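PDB 3OTT: Two-component system sensor histidine kinase from Bacteroides thetaiotaomicron, which probably senses saccharides through its extracellular beta-propeller part and relays the signal as a sensor kinase that uses ATP. Local coordinates for residues I314-G319 and D350-R355; G344-T349 and H356-Y361; S664-Y669 and N743-P748. One frame throughout, in Å; residues are numbered along the deposited sequence.

Reading from the N terminus, the chain passes 314-319, runs through two strands of a propeller blade and reaches 344-349, where interaction 2 opens before interaction 1 has closed. The next six residues, 350-355, fold back on 314-319 and close interaction 1; 356-361 then pairs with 344-349 and closes interaction 2. The two contacts therefore cross, and they touch: R355 lies on T349, and I314 on I346. Together they tie a short helix to the hairpin formed by the last two strands of one blade and to its loop. Interaction 3 follows much later, its centre about 37 Å from that of interaction 1, where 743-748 returns to 664-669 and closes a long excursion within the C-terminal beta-sandwich.

Interaction 1. Residues I314-G319 and D350-R355; sequences ISQITG and DPAGER. With TBR (hexatantalum dodecabromide), chain D.
Q316 and I317, on a short, weakly bonded helix, meet a type I beta turn, D350 to G353, in the hairpin loop of a beta-propeller blade. The polar link is Q316 NE2 to A352 O, 3.2 Å long and nearly straight (170° at the hydrogen). Q316 holds CG anti to its backbone N (chi1 -172°) and extends from there; A352 O lies in its amide plane, whereas NE2 stands above the carbonyl plane of A352. An alanine in place of Q316 would probably leave A352 O without this amide donor and take away the side-chain contact with BR2 of the cluster beside it.

The van der Waals part belongs to I317, whose CD1 rests on the turn backbone, 3.6 Å from P351 O and 3.7 Å from G353 N. G353 has positive phi, and a CB there would run into Q316 O. Inside the loop, D350 OD1 accepts E354 N through its syn lone pair, while R355 N reaches OD2 from above the carboxylate plane, which ties the residues just after the turn back to its first residue; G353 N to D350 O closes the turn itself.

Both segments line the site of a hexatantalum dodecabromide cluster, with R634 and P635 among its other neighbours. Q316 NE2 approaches BR2 at 3.6 Å, and A352 O lies 3.5 Å from BR6. A water joins the two backbones, donating to R355 O at 2.7 Å and to I317 O at 3.0 Å.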
loop_
_atom_site.group_PDB
_atom_site.type_symbol
_atom_site.label_atom_id
_atom_site.label_comp_id
_atom_site.label_asym_id
_atom_site.label_seq_id
_atom_site.Cartn_x
_atom_site.Cartn_y
_atom_site.Cartn_z
ATOM N N ILE B 314 6.355 -8.323 -1.882
ATOM C CA ILE B 314 5.034 -8.951 -1.706
ATOM C C ILE B 314 3.935 -8.098 -2.247
ATOM O O ILE B 314 2.937 -8.628 -2.650
ATOM C CB ILE B 314 4.503 -9.119 -0.219
ATOM C CG1 ILE B 314 5.534 -8.955 0.831
ATOM C CG2 ILE B 314 3.793 -10.468 -0.012
ATOM C CD1 ILE B 314 4.925 -9.362 2.208
ATOM N N SER B 315 4.081 -6.781 -2.149
ATOM C CA SER B 315 3.062 -5.882 -2.611
ATOM C C SER B 315 2.789 -6.102 -4.093
ATOM O O SER B 315 1.747 -5.730 -4.562
ATOM C CB SER B 315 3.432 -4.403 -2.369
ATOM O OG SER B 315 4.678 -4.079 -2.954
ATOM N N GLN B 316 3.744 -6.681 -4.813
ATOM C CA GLN B 316 3.558 -6.973 -6.228
ATOM C C GLN B 316 2.554 -8.140 -6.412
ATOM O O GLN B 316 1.995 -8.300 -7.471
ATOM C CB GLN B 316 4.911 -7.253 -6.937
ATOM C CG GLN B 316 4.815 -7.379 -8.497
ATOM C CD GLN B 316 6.132 -7.750 -9.159
ATOM O OE1 GLN B 316 7.182 -7.158 -8.885
ATOM N NE2 GLN B 316 6.085 -8.724 -10.038
ATOM N N ILE B 317 2.317 -8.913 -5.355
ATOM C CA ILE B 317 1.401 -10.064 -5.365
ATOM C C ILE B 317 -0.157 -9.971 -5.168
ATOM O O ILE B 317 -0.841 -10.126 -6.159
ATOM C CB ILE B 317 1.994 -11.228 -4.526
ATOM C CG1 ILE B 317 3.356 -11.661 -5.087
ATOM C CG2 ILE B 317 1.027 -12.384 -4.406
ATOM C CD1 ILE B 317 3.420 -12.095 -6.609
ATOM N N THR B 318 -0.835 -9.729 -4.042
ATOM C CA THR B 318 -0.896 -8.673 -3.009
ATOM C C THR B 318 -1.571 -7.333 -3.373
ATOM O O THR B 318 -2.783 -7.240 -3.246
ATOM C CB THR B 318 0.163 -8.702 -1.886
ATOM O OG1 THR B 318 -0.133 -9.809 -1.007
ATOM C CG2 THR B 318 0.110 -7.499 -1.049
ATOM N N GLY B 319 -0.829 -6.313 -3.797
ATOM C CA GLY B 319 -1.394 -4.967 -3.881
ATOM C C GLY B 319 -1.592 -4.236 -2.548
ATOM O O GLY B 319 -2.344 -3.258 -2.499
ATOM N N ASP B 350 0.221 -16.623 -10.001
ATOM C CA ASP B 350 1.406 -16.321 -10.816
ATOM C C ASP B 350 2.438 -15.492 -10.048
ATOM O O ASP B 350 2.076 -14.510 -9.408
ATOM C CB ASP B 350 1.053 -15.699 -12.197
ATOM C CG ASP B 350 0.824 -14.183 -12.124
ATOM O OD1 ASP B 350 1.666 -13.448 -12.712
ATOM O OD2 ASP B 350 -0.185 -13.731 -11.487
ATOM N N PRO B 351 3.713 -15.918 -10.094
ATOM C CA PRO B 351 4.824 -15.300 -9.394
ATOM C C PRO B 351 5.033 -13.824 -9.751
ATOM O O PRO B 351 5.774 -13.127 -9.061
ATOM C CB PRO B 351 6.024 -16.135 -9.853
ATOM C CG PRO B 351 5.544 -16.694 -11.227
ATOM C CD PRO B 351 4.158 -17.099 -10.841
ATOM N N ALA B 352 4.391 -13.331 -10.800
ATOM C CA ALA B 352 4.509 -11.900 -11.113
ATOM C C ALA B 352 3.261 -11.081 -10.661
ATOM O O ALA B 352 3.224 -9.826 -10.789
ATOM C CB ALA B 352 4.871 -11.683 -12.593
ATOM N N GLY B 353 2.273 -11.798 -10.108
ATOM C CA GLY B 353 1.043 -11.198 -9.592
ATOM C C GLY B 353 0.183 -10.420 -10.583
ATOM O O GLY B 353 -0.662 -9.607 -10.156
ATOM N N GLU B 354 0.374 -10.652 -11.891
ATOM C CA GLU B 354 -0.432 -9.983 -12.933
ATOM C C GLU B 354 -1.939 -10.233 -12.806
ATOM O O GLU B 354 -2.737 -9.318 -12.986
ATOM C CB GLU B 354 0.038 -10.388 -14.316
ATOM C CG GLU B 354 1.491 -10.174 -14.489
ATOM C CD GLU B 354 2.011 -10.710 -15.800
ATOM O OE1 GLU B 354 1.423 -10.357 -16.866
ATOM O OE2 GLU B 354 3.031 -11.455 -15.752
ATOM N N ARG B 355 -2.328 -11.468 -12.521
ATOM C CA ARG B 355 -3.709 -11.757 -12.128
ATOM C C ARG B 355 -3.780 -11.357 -10.668
ATOM O O ARG B 355 -3.011 -11.896 -9.843
ATOM C CB ARG B 355 -4.013 -13.250 -12.262
ATOM C CG ARG B 355 -3.296 -13.918 -13.420
ATOM C CD ARG B 355 -3.814 -15.311 -13.656
ATOM N NE ARG B 355 -2.747 -16.165 -14.169
ATOM C CZ ARG B 355 -2.674 -17.483 -13.976
ATOM N NH1 ARG B 355 -3.610 -18.125 -13.271
ATOM N NH2 ARG B 355 -1.653 -18.162 -14.492
HETATM TA TA1 TBR D . 6.462 -4.370 -13.589
HETATM TA TA2 TBR D . 7.037 -4.477 -16.269
HETATM TA TA3 TBR D . 6.065 -6.808 -14.937
HETATM TA TA4 TBR D . 4.476 -5.422 -16.820
HETATM TA TA5 TBR D . 3.898 -5.297 -14.086
HETATM TA TA6 TBR D . 4.913 -3.044 -15.365
HETATM BR BR1 TBR D . 8.855 -3.817 -14.445
HETATM BR BR2 TBR D . 7.423 -6.606 -12.661
HETATM BR BR3 TBR D . 4.748 -4.693 -11.695
HETATM BR BR4 TBR D . 5.810 -1.896 -13.207
HETATM BR BR5 TBR D . 8.276 -6.752 -16.344
HETATM BR BR6 TBR D . 4.168 -7.848 -13.508
HETATM BR BR7 TBR D . 2.110 -5.982 -15.849
HETATM BR BR8 TBR D . 3.411 -3.161 -17.506
HETATM BR BR9 TBR D . 6.250 -5.052 -18.691
HETATM BR BRA TBR D . 4.896 -8.012 -16.951
HETATM BR BRB TBR D . 2.658 -3.010 -14.066
HETATM BR BRC TBR D . 6.813 -1.976 -16.802
HETATM O O HOH W 1 -1.164 -12.476 -7.960
#

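Interaction 2. Residues G344-T349 and H356-Y361; sequences GLIRFT and HDAIWY
I346 lays CG1 over one face of the W360 indole, 3.5 Å from the centroid of the five-membered ring and only 3° off its normal, a CH-pi contact. The two side chains cross obliquely, and CD1 of I346 continues over the ring, 3.8 Å from W360 CE2. W360 NE1 bonds to N343 O, which helps fix the rotation of the indole.

On the opposite face of the sheet R347 and I359 run alongside each other with their ends in the same direction. The arginine chain bends at chi3 (86°), and I359 CD1 sits over one face of the guanidinium near its rim, 3.8 Å from R347 NH2. Y361, also on this face, brings its ring edge to L345 O, which lies in the ring plane 3.6 Å from CD1; its OH is bonded to Y397 OH and R402 O.

Past the paired residues the T349 and D357 side chains meet roughly perpendicular, and T349 OG1 donates to D357 OD1 (2.9 Å), which accepts through its syn lone pair, the side of OD2. The two strands themselves are joined by a ladder of backbone bonds: L345 and Y361 bond to each other in both directions, as do R347 and I359, with I346 and W360 forming the non-hydrogen-bonded pair. This is the antiparallel hairpin of the last two strands, 344-348 and 359-361, in a four-stranded blade, the repeating unit of a beta-propeller.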
loop_
_atom_site.group_PDB
_atom_site.type_symbol
_atom_site.label_atom_id
_atom_site.label_comp_id
_atom_site.label_asym_id
_atom_site.label_seq_id
_atom_site.Cartn_x
_atom_site.Cartn_y
_atom_site.Cartn_z
ATOM N N GLY B 344 1.089 -14.979 8.438
ATOM C CA GLY B 344 0.011 -15.620 7.667
ATOM C C GLY B 344 0.428 -16.261 6.338
ATOM O O GLY B 344 1.627 -16.410 6.027
ATOM N N LEU B 345 -0.552 -16.629 5.527
ATOM C CA LEU B 345 -0.296 -17.504 4.392
ATOM C C LEU B 345 -0.984 -16.978 3.136
ATOM O O LEU B 345 -2.196 -16.766 3.120
ATOM C CB LEU B 345 -0.805 -18.926 4.725
ATOM C CG LEU B 345 -0.755 -20.054 3.688
ATOM C CD1 LEU B 345 0.651 -20.517 3.326
ATOM C CD2 LEU B 345 -1.612 -21.295 4.134
ATOM N N ILE B 346 -0.219 -16.858 2.067
ATOM C CA ILE B 346 -0.715 -16.263 0.858
ATOM C C ILE B 346 -0.821 -17.323 -0.245
ATOM O O ILE B 346 0.189 -17.998 -0.541
ATOM C CB ILE B 346 0.173 -15.109 0.413
ATOM C CG1 ILE B 346 0.399 -14.120 1.568
ATOM C CG2 ILE B 346 -0.418 -14.383 -0.829
ATOM C CD1 ILE B 346 1.520 -13.122 1.280
ATOM N N ARG B 347 -2.042 -17.454 -0.805
ATOM C CA ARG B 347 -2.304 -18.245 -1.996
ATOM C C ARG B 347 -2.411 -17.376 -3.251
ATOM O O ARG B 347 -3.150 -16.385 -3.265
ATOM C CB ARG B 347 -3.662 -18.934 -1.903
ATOM C CG ARG B 347 -3.808 -20.143 -2.764
ATOM C CD ARG B 347 -5.253 -20.553 -2.760
ATOM N NE ARG B 347 -5.981 -19.813 -3.779
ATOM C CZ ARG B 347 -7.201 -20.121 -4.211
ATOM N NH1 ARG B 347 -7.842 -21.160 -3.699
ATOM N NH2 ARG B 347 -7.757 -19.404 -5.185
ATOM N N PHE B 348 -1.733 -17.787 -4.318
ATOM C CA PHE B 348 -1.727 -16.984 -5.530
ATOM C C PHE B 348 -1.305 -17.867 -6.703
ATOM O O PHE B 348 -0.763 -18.949 -6.481
ATOM C CB PHE B 348 -0.827 -15.721 -5.342
ATOM C CG PHE B 348 0.630 -16.015 -5.150
ATOM C CD1 PHE B 348 1.120 -16.455 -3.908
ATOM C CD2 PHE B 348 1.535 -15.830 -6.207
ATOM C CE1 PHE B 348 2.527 -16.727 -3.727
ATOM C CE2 PHE B 348 2.916 -16.100 -6.039
ATOM C CZ PHE B 348 3.414 -16.582 -4.784
ATOM N N THR B 349 -1.568 -17.459 -7.928
ATOM C CA THR B 349 -1.301 -18.320 -9.074
ATOM C C THR B 349 -0.159 -17.883 -10.005
ATOM O O THR B 349 0.389 -18.694 -10.766
ATOM C CB THR B 349 -2.540 -18.483 -9.955
ATOM O OG1 THR B 349 -2.912 -17.190 -10.452
ATOM C CG2 THR B 349 -3.707 -19.104 -9.148
ATOM N N HIS B 356 -4.651 -10.411 -10.325
ATOM C CA HIS B 356 -4.613 -9.844 -8.962
ATOM C C HIS B 356 -5.546 -10.674 -8.067
ATOM O O HIS B 356 -6.597 -10.210 -7.617
ATOM C CB HIS B 356 -4.935 -8.333 -8.965
ATOM C CG HIS B 356 -3.986 -7.503 -9.801
ATOM N ND1 HIS B 356 -2.664 -7.291 -9.454
ATOM C CD2 HIS B 356 -4.177 -6.815 -10.956
ATOM C CE1 HIS B 356 -2.082 -6.523 -10.364
ATOM N NE2 HIS B 356 -2.979 -6.219 -11.287
ATOM N N ASP B 357 -5.125 -11.917 -7.814
ATOM C CA ASP B 357 -5.992 -12.970 -7.264
ATOM C C ASP B 357 -5.354 -13.666 -6.053
ATOM O O ASP B 357 -5.594 -14.842 -5.805
ATOM C CB ASP B 357 -6.311 -14.020 -8.351
ATOM C CG ASP B 357 -5.071 -14.797 -8.822
ATOM O OD1 ASP B 357 -5.266 -15.631 -9.732
ATOM O OD2 ASP B 357 -3.922 -14.615 -8.317
ATOM N N ALA B 358 -4.529 -12.928 -5.335
ATOM C CA ALA B 358 -3.923 -13.435 -4.105
ATOM C C ALA B 358 -4.995 -13.530 -3.045
ATOM O O ALA B 358 -5.879 -12.681 -2.954
ATOM C CB ALA B 358 -2.833 -12.505 -3.659
ATOM N N ILE B 359 -4.928 -14.571 -2.246
ATOM C CA ILE B 359 -5.727 -14.603 -1.030
ATOM C C ILE B 359 -4.781 -14.740 0.169
ATOM O O ILE B 359 -3.889 -15.595 0.178
ATOM C CB ILE B 359 -6.712 -15.767 -1.065
ATOM C CG1 ILE B 359 -7.658 -15.593 -2.247
ATOM C CG2 ILE B 359 -7.513 -15.867 0.226
ATOM C CD1 ILE B 359 -8.450 -16.862 -2.506
ATOM N N TRP B 360 -4.998 -13.924 1.195
ATOM C CA TRP B 360 -4.060 -13.854 2.275
ATOM C C TRP B 360 -4.801 -14.238 3.545
ATOM O O TRP B 360 -5.654 -13.449 4.014
ATOM C CB TRP B 360 -3.495 -12.442 2.406
ATOM C CG TRP B 360 -2.280 -12.355 3.316
ATOM C CD1 TRP B 360 -1.933 -13.209 4.331
ATOM C CD2 TRP B 360 -1.262 -11.350 3.258
ATOM N NE1 TRP B 360 -0.750 -12.799 4.900
ATOM C CE2 TRP B 360 -0.312 -11.665 4.247
ATOM C CE3 TRP B 360 -1.059 -10.207 2.437
ATOM C CZ2 TRP B 360 0.819 -10.882 4.465
ATOM C CZ3 TRP B 360 0.063 -9.421 2.648
ATOM C CH2 TRP B 360 0.999 -9.763 3.654
ATOM N N TYR B 361 -4.478 -15.444 4.056
ATOM C CA TYR B 361 -5.114 -16.034 5.242
ATOM C C TYR B 361 -4.366 -15.586 6.488
ATOM O O TYR B 361 -3.110 -15.737 6.577
ATOM C CB TYR B 361 -5.096 -17.556 5.187
ATOM C CG TYR B 361 -5.972 -18.095 4.112
ATOM C CD1 TYR B 361 -5.479 -18.263 2.786
ATOM C CD2 TYR B 361 -7.313 -18.414 4.368
ATOM C CE1 TYR B 361 -6.320 -18.724 1.741
ATOM C CE2 TYR B 361 -8.169 -18.904 3.314
ATOM C CZ TYR B 361 -7.638 -19.032 2.005
ATOM O OH TYR B 361 -8.411 -19.470 0.970
#

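Interaction 3. Residues S664-Y669 and N743-P748; sequences SIKLKY and NIRILP
I665 turns CG1 anti to its backbone N (chi1 -161°), which sets CG2 between N and the carbonyl carbon, while I744 holds CG1 anti to its own carbonyl carbon (chi1 -55°). I665 CG2 thereby comes to 3.9 Å from I744 CG1, and the two side chains run together in one direction. L667 extends this apolar face: its CD1 is 4.3 Å from I744 CG2 and its CB approaches I746 CD1. L674 and F676 of strand 674-679 pack against this side, so the isoleucines and leucine form part of the core of the beta-sandwich.

The backbones run parallel, their strand axes 14° apart. I665 N bonds to N743 O, R745 N to I665 O, L667 N to R745 O and L747 N to L667 O. Beyond the strands, a water takes the N-H of Y669 and donates to P748 O.

S664, K666, N743 and R745 occupy the other face. K666 and R745 also keep company along their length, with K666 CG 4.0 Å from R745 CB, and L747 CD2 sits 3.8 Å above the guanidinium of R745, over its centre. N743 OD1 bonds to Q723 NE2, and its ND2 makes a weak bond to N663 O.

The chemistry divides by face: aliphatic inside, polar and charged outside. K666 NZ and R745 NH1 are 4.5 Å apart, and two like charges this close would probably repel; the pairing probably rests mainly on the four backbone bonds and the apolar face, with the aliphatic stems of the two basic residues in contact.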
loop_
_atom_site.group_PDB
_atom_site.type_symbol
_atom_site.label_atom_id
_atom_site.label_comp_id
_atom_site.label_asym_id
_atom_site.label_seq_id
_atom_site.Cartn_x
_atom_site.Cartn_y
_atom_site.Cartn_z
ATOM N N SER B 664 -9.364 -7.415 -32.911
ATOM C CA SER B 664 -10.122 -7.722 -34.128
ATOM C C SER B 664 -9.944 -6.633 -35.155
ATOM O O SER B 664 -10.268 -5.459 -34.912
ATOM C CB SER B 664 -11.609 -7.846 -33.835
ATOM O OG SER B 664 -11.910 -9.108 -33.268
ATOM N N ILE B 665 -9.432 -7.025 -36.305
ATOM C CA ILE B 665 -9.321 -6.102 -37.413
ATOM C C ILE B 665 -10.170 -6.512 -38.646
ATOM O O ILE B 665 -10.280 -7.716 -38.978
ATOM C CB ILE B 665 -7.833 -5.835 -37.749
ATOM C CG1 ILE B 665 -7.697 -4.563 -38.547
ATOM C CG2 ILE B 665 -7.127 -7.001 -38.404
ATOM C CD1 ILE B 665 -6.267 -4.104 -38.638
ATOM N N LYS B 666 -10.779 -5.504 -39.273
ATOM C CA LYS B 666 -11.550 -5.645 -40.512
ATOM C C LYS B 666 -10.866 -4.936 -41.669
ATOM O O LYS B 666 -10.701 -3.741 -41.599
ATOM C CB LYS B 666 -12.964 -5.069 -40.323
ATOM C CG LYS B 666 -13.994 -6.102 -39.896
ATOM C CD LYS B 666 -15.426 -5.602 -40.141
ATOM C CE LYS B 666 -16.232 -5.721 -38.807
ATOM N NZ LYS B 666 -17.631 -5.126 -38.770
ATOM N N LEU B 667 -10.470 -5.670 -42.714
ATOM C CA LEU B 667 -9.735 -5.120 -43.850
ATOM C C LEU B 667 -10.466 -5.318 -45.182
ATOM O O LEU B 667 -11.225 -6.297 -45.364
ATOM C CB LEU B 667 -8.346 -5.757 -43.958
ATOM C CG LEU B 667 -7.412 -5.517 -42.729
ATOM C CD1 LEU B 667 -6.193 -6.351 -42.800
ATOM C CD2 LEU B 667 -7.015 -4.074 -42.572
ATOM N N LYS B 668 -10.221 -4.408 -46.125
ATOM C CA LYS B 668 -10.722 -4.602 -47.461
ATOM C C LYS B 668 -10.011 -5.735 -48.228
ATOM O O LYS B 668 -8.899 -6.180 -47.853
ATOM C CB LYS B 668 -10.668 -3.273 -48.226
ATOM C CG LYS B 668 -11.587 -2.198 -47.627
ATOM C CD LYS B 668 -11.297 -0.848 -48.241
ATOM C CE LYS B 668 -12.001 0.278 -47.500
ATOM N NZ LYS B 668 -11.067 1.457 -47.215
ATOM N N TYR B 669 -10.622 -6.130 -49.349
ATOM C CA TYR B 669 -10.128 -7.189 -50.206
ATOM C C TYR B 669 -8.712 -6.905 -50.706
ATOM O O TYR B 669 -7.903 -7.803 -50.785
ATOM C CB TYR B 669 -11.119 -7.448 -51.390
ATOM C CG TYR B 669 -10.930 -6.513 -52.578
ATOM C CD1 TYR B 669 -11.328 -5.182 -52.496
ATOM C CD2 TYR B 669 -10.306 -6.945 -53.748
ATOM C CE1 TYR B 669 -11.127 -4.306 -53.534
ATOM C CE2 TYR B 669 -10.104 -6.082 -54.821
ATOM C CZ TYR B 669 -10.530 -4.761 -54.702
ATOM O OH TYR B 669 -10.374 -3.851 -55.728
ATOM N N ASN B 743 -7.841 -11.468 -34.257
ATOM C CA ASN B 743 -8.764 -11.939 -35.334
ATOM C C ASN B 743 -8.737 -10.975 -36.507
ATOM O O ASN B 743 -8.844 -9.765 -36.330
ATOM C CB ASN B 743 -10.191 -12.104 -34.862
ATOM C CG ASN B 743 -10.296 -12.935 -33.609
ATOM O OD1 ASN B 743 -10.074 -14.140 -33.632
ATOM N ND2 ASN B 743 -10.595 -12.278 -32.486
ATOM N N ILE B 744 -8.526 -11.511 -37.678
ATOM C CA ILE B 744 -8.502 -10.752 -38.927
ATOM C C ILE B 744 -9.668 -11.095 -39.861
ATOM O O ILE B 744 -9.885 -12.272 -40.181
ATOM C CB ILE B 744 -7.163 -10.999 -39.661
ATOM C CG1 ILE B 744 -5.934 -10.660 -38.708
ATOM C CG2 ILE B 744 -7.105 -10.121 -40.900
ATOM C CD1 ILE B 744 -4.581 -11.297 -39.195
ATOM N N ARG B 745 -10.431 -10.093 -40.300
ATOM C CA ARG B 745 -11.442 -10.311 -41.296
ATOM C C ARG B 745 -11.031 -9.587 -42.587
ATOM O O ARG B 745 -10.782 -8.364 -42.577
ATOM C CB ARG B 745 -12.804 -9.860 -40.806
ATOM C CG ARG B 745 -13.920 -10.217 -41.769
ATOM C CD ARG B 745 -15.295 -9.679 -41.333
ATOM N NE ARG B 745 -16.351 -10.098 -42.263
ATOM C CZ ARG B 745 -17.609 -9.630 -42.296
ATOM N NH1 ARG B 745 -18.022 -8.692 -41.433
ATOM N NH2 ARG B 745 -18.464 -10.112 -43.216
ATOM N N ILE B 746 -10.895 -10.341 -43.685
ATOM C CA ILE B 746 -10.714 -9.738 -44.994
ATOM C C ILE B 746 -12.054 -9.756 -45.769
ATOM O O ILE B 746 -12.608 -10.853 -45.999
ATOM C CB ILE B 746 -9.678 -10.525 -45.842
ATOM C CG1 ILE B 746 -8.365 -10.713 -45.055
ATOM C CG2 ILE B 746 -9.482 -9.853 -47.220
ATOM C CD1 ILE B 746 -7.354 -9.734 -45.327
ATOM N N LEU B 747 -12.547 -8.579 -46.183
ATOM C CA LEU B 747 -13.900 -8.408 -46.757
ATOM C C LEU B 747 -13.844 -8.744 -48.233
ATOM O O LEU B 747 -12.813 -8.540 -48.850
ATOM C CB LEU B 747 -14.409 -6.977 -46.552
ATOM C CG LEU B 747 -14.718 -6.528 -45.099
ATOM C CD1 LEU B 747 -14.732 -5.003 -44.968
ATOM C CD2 LEU B 747 -16.062 -7.058 -44.684
ATOM N N PRO B 748 -14.925 -9.278 -48.803
ATOM C CA PRO B 748 -14.940 -9.532 -50.258
ATOM C C PRO B 748 -14.930 -8.232 -51.054
ATOM O O PRO B 748 -15.337 -7.218 -50.524
ATOM C CB PRO B 748 -16.273 -10.259 -50.474
ATOM C CG PRO B 748 -17.147 -9.784 -49.306
ATOM C CD PRO B 748 -16.186 -9.666 -48.151
HETATM O O HOH W 2 -13.409 -4.796 -49.679
#